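Extracellular solute-binding protein, family 1 (Bifidobacterium longum subsp. infantis ATCC 15697, PDB 3OMB) carries a bound magnesium ion and probably binds an extracellular solute, perhaps a carbohydrate, for uptake by an ABC transporter. Local coordinates at residues A[237-241]-A[242-246]. Residues are numbered along the deposited sequence; the frame is centred on the assembly and turned at random. Where two conformers were deposited one is given.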
ATOM      1  N   THR A 237      -1.847  11.000   7.257  1.00 15.81           N
ATOM      2  CA  THR A 237      -0.847  10.125   6.626  1.00 15.56           C
ATOM      3  C   THR A 237      -1.400   9.389   5.386  1.00 15.57           C
ATOM      4  O   THR A 237      -2.619   9.297   5.190  1.00 14.92           O
ATOM      5  CB  THR A 237      -0.284   9.105   7.651  1.00 15.87           C
ATOM      6  OG1 THR A 237      -1.346   8.260   8.105  1.00 16.20           O
ATOM      7  CG2 THR A 237       0.334   9.843   8.881  1.00 15.65           C
ATOM      8  N   GLY A 238      -0.510   8.879   4.535  1.00 15.60           N
ATOM      9  CA  GLY A 238      -0.948   7.968   3.465  1.00 15.18           C
ATOM     10  C   GLY A 238       0.093   6.909   3.232  1.00 15.50           C
ATOM     11  O   GLY A 238       0.794   6.935   2.221  1.00 15.57           O
ATOM     12  N   PHE A 239       0.220   5.992   4.187  1.00 16.08           N
ATOM     13  CA  PHE A 239       1.333   5.050   4.179  1.00 16.37           C
ATOM     14  C   PHE A 239       1.120   3.776   3.340  1.00 17.14           C
ATOM     15  O   PHE A 239       1.987   2.922   3.355  1.00 17.92           O
ATOM     16  CB  PHE A 239       1.751   4.666   5.609  1.00 15.52           C
ATOM     17  CG  PHE A 239       2.321   5.826   6.452  1.00 15.46           C
ATOM     18  CD1 PHE A 239       3.062   6.864   5.869  1.00 14.94           C
ATOM     19  CD2 PHE A 239       2.150   5.830   7.832  1.00 14.17           C
ATOM     20  CE1 PHE A 239       3.589   7.925   6.653  1.00 14.74           C
ATOM     21  CE2 PHE A 239       2.690   6.874   8.631  1.00 16.72           C
ATOM     22  CZ  PHE A 239       3.407   7.936   8.024  1.00 13.93           C
ATOM     23  N   ASN A 240      -0.003   3.617   2.636  1.00 17.22           N
ATOM     24  CA  ASN A 240      -0.117   2.481   1.696  1.00 17.73           C
ATOM     25  C   ASN A 240       0.933   2.583   0.580  1.00 18.55           C
ATOM     26  O   ASN A 240       1.554   1.588   0.219  1.00 18.48           O
ATOM     27  CB  ASN A 240      -1.491   2.389   1.021  1.00 17.80           C
ATOM     28  CG  ASN A 240      -2.531   1.597   1.835  1.00 17.46           C
ATOM     29  OD1 ASN A 240      -2.608   1.704   3.045  1.00 18.41           O
ATOM     30  ND2 ASN A 240      -3.376   0.843   1.134  1.00 15.74           N
ATOM     31  N   LYS A 241       1.094   3.785   0.026  1.00 18.88           N
ATOM     32  CA  LYS A 241       2.002   4.038  -1.094  1.00 19.69           C
ATOM     33  C   LYS A 241       2.113   5.561  -1.279  1.00 19.76           C
ATOM     34  O   LYS A 241       1.280   6.326  -0.779  1.00 19.85           O
ATOM     35  CB  LYS A 241       1.453   3.413  -2.391  1.00 19.74           C
ATOM     36  CG  LYS A 241      -0.002   3.813  -2.685  1.00 21.16           C
ATOM     37  CD  LYS A 241      -0.526   3.173  -3.959  1.00 24.15           C
ATOM     38  CE  LYS A 241      -1.979   3.548  -4.204  1.00 24.43           C
ATOM     39  NZ  LYS A 241      -2.901   2.848  -3.221  1.00 25.78           N
ATOM     40  N   GLY A 242       3.152   5.982  -1.990  1.00 19.60           N
ATOM     41  CA  GLY A 242       3.264   7.349  -2.453  1.00 19.27           C
ATOM     42  C   GLY A 242       3.965   8.288  -1.508  1.00 18.91           C
ATOM     43  O   GLY A 242       4.705   7.883  -0.635  1.00 19.45           O
ATOM     44  N   VAL A 243       3.685   9.556  -1.689  1.00 18.75           N
ATOM     45  CA  VAL A 243       4.471  10.649  -1.137  1.00 18.90           C
ATOM     46  C   VAL A 243       4.636  10.663   0.399  1.00 18.79           C
ATOM     47  O   VAL A 243       5.712  11.001   0.899  1.00 18.32           O
ATOM     48  CB  VAL A 243       3.910  12.008  -1.682  1.00 19.16           C
ATOM     49  CG1 VAL A 243       2.463  12.218  -1.221  1.00 20.17           C
ATOM     50  CG2 VAL A 243       4.765  13.155  -1.279  1.00 17.90           C
ATOM     51  N   SER A 244       3.604  10.302   1.155  0.50 19.03           N
ATOM     52  CA  SER A 244       3.728  10.441   2.603  0.50 19.20           C
ATOM     53  C   SER A 244       4.709   9.459   3.229  0.50 19.08           C
ATOM     54  O   SER A 244       5.158   9.671   4.347  0.50 19.11           O
ATOM     55  CB  SER A 244       2.373  10.393   3.306  0.50 19.34           C
ATOM     56  OG  SER A 244       1.841   9.106   3.251  0.50 20.67           O
ATOM     57  N   GLU A 245       5.086   8.414   2.501  1.00 19.16           N
ATOM     58  CA  GLU A 245       6.119   7.516   2.997  1.00 20.53           C
ATOM     59  C   GLU A 245       7.519   8.169   2.947  1.00 19.88           C
ATOM     60  O   GLU A 245       8.439   7.680   3.572  1.00 19.23           O
ATOM     61  CB  GLU A 245       6.044   6.114   2.341  1.00 22.20           C
ATOM     62  CG  GLU A 245       6.437   6.038   0.908  1.00 26.33           C
ATOM     63  CD  GLU A 245       6.038   4.703   0.216  1.00 32.20           C
ATOM     64  OE1 GLU A 245       5.199   3.903   0.750  1.00 33.76           O
ATOM     65  OE2 GLU A 245       6.590   4.467  -0.879  1.00 33.93           O
ATOM     66  N   TYR A 246       7.643   9.313   2.275  1.00 19.19           N
ATOM     67  CA  TYR A 246       8.878  10.101   2.337  1.00 19.71           C
ATOM     68  C   TYR A 246       8.735  11.302   3.279  1.00 19.56           C
ATOM     69  O   TYR A 246       9.630  12.122   3.384  1.00 20.18           O
ATOM     70  CB  TYR A 246       9.313  10.540   0.936  1.00 19.72           C
ATOM     71  CG  TYR A 246       9.390   9.381  -0.033  1.00 21.83           C
ATOM     72  CD1 TYR A 246      10.335   8.350   0.142  1.00 24.98           C
ATOM     73  CD2 TYR A 246       8.514   9.296  -1.100  1.00 21.93           C
ATOM     74  CE1 TYR A 246      10.392   7.247  -0.749  1.00 26.62           C
ATOM     75  CE2 TYR A 246       8.569   8.235  -1.996  1.00 25.19           C
ATOM     76  CZ  TYR A 246       9.502   7.213  -1.813  1.00 27.26           C
ATOM     77  OH  TYR A 246       9.518   6.163  -2.697  1.00 30.48           O
TER
HETATM   78  O   HOH W   1       0.915   9.123   0.192  1.00 17.57           O
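Ser244 OG, in one of its two conformers, sits against the backbone of Gly238, where it accepts a weak, bent hydrogen bond from Gly238 N (2.7 Å, N-H...O angle 128°) and also lies 2.6 Å from Gly238 O. Its chi1 of 70° sets OG between its own backbone N and carbonyl carbon, directed at residues 237-241. A water links the two arms of the loop, accepting from Ser244 N at 3.1 Å and placed to donate to Lys241 O, one of several acceptors near it. The ring of Phe239 turns an edge to the same serine: CE1 comes within 3.3 Å of Ser244 O, near the ring plane. Over one ring face stands CB of Thr237, 3.8 Å above the plane. The chain here doubles back in the long loop between strands 209-211 and 248-251, away from the magnesium site, in a fold consistent with the two-lobed, AlgQ-like type 2 periplasmic binding proteins. It passes through Gly242 into a 3-10 turn, where Glu245 N bonds to Gly242 O and Tyr246 N to Val243 O. With phi at 90°, Gly242 takes a conformation in which a beta carbon would jam against Lys241 O. Glu245 reaches back alongside the turn, its extended chain bringing OE1 to 3.7 Å from Lys241 CA. Thr237 OG1 is bonded to both Asn231 and Asp343, and Phe239 N also reaches Asp343. The side-chain amide of Asn240 is bonded through OD1 to Gln165 and Gly164, and through ND2 to Ser347.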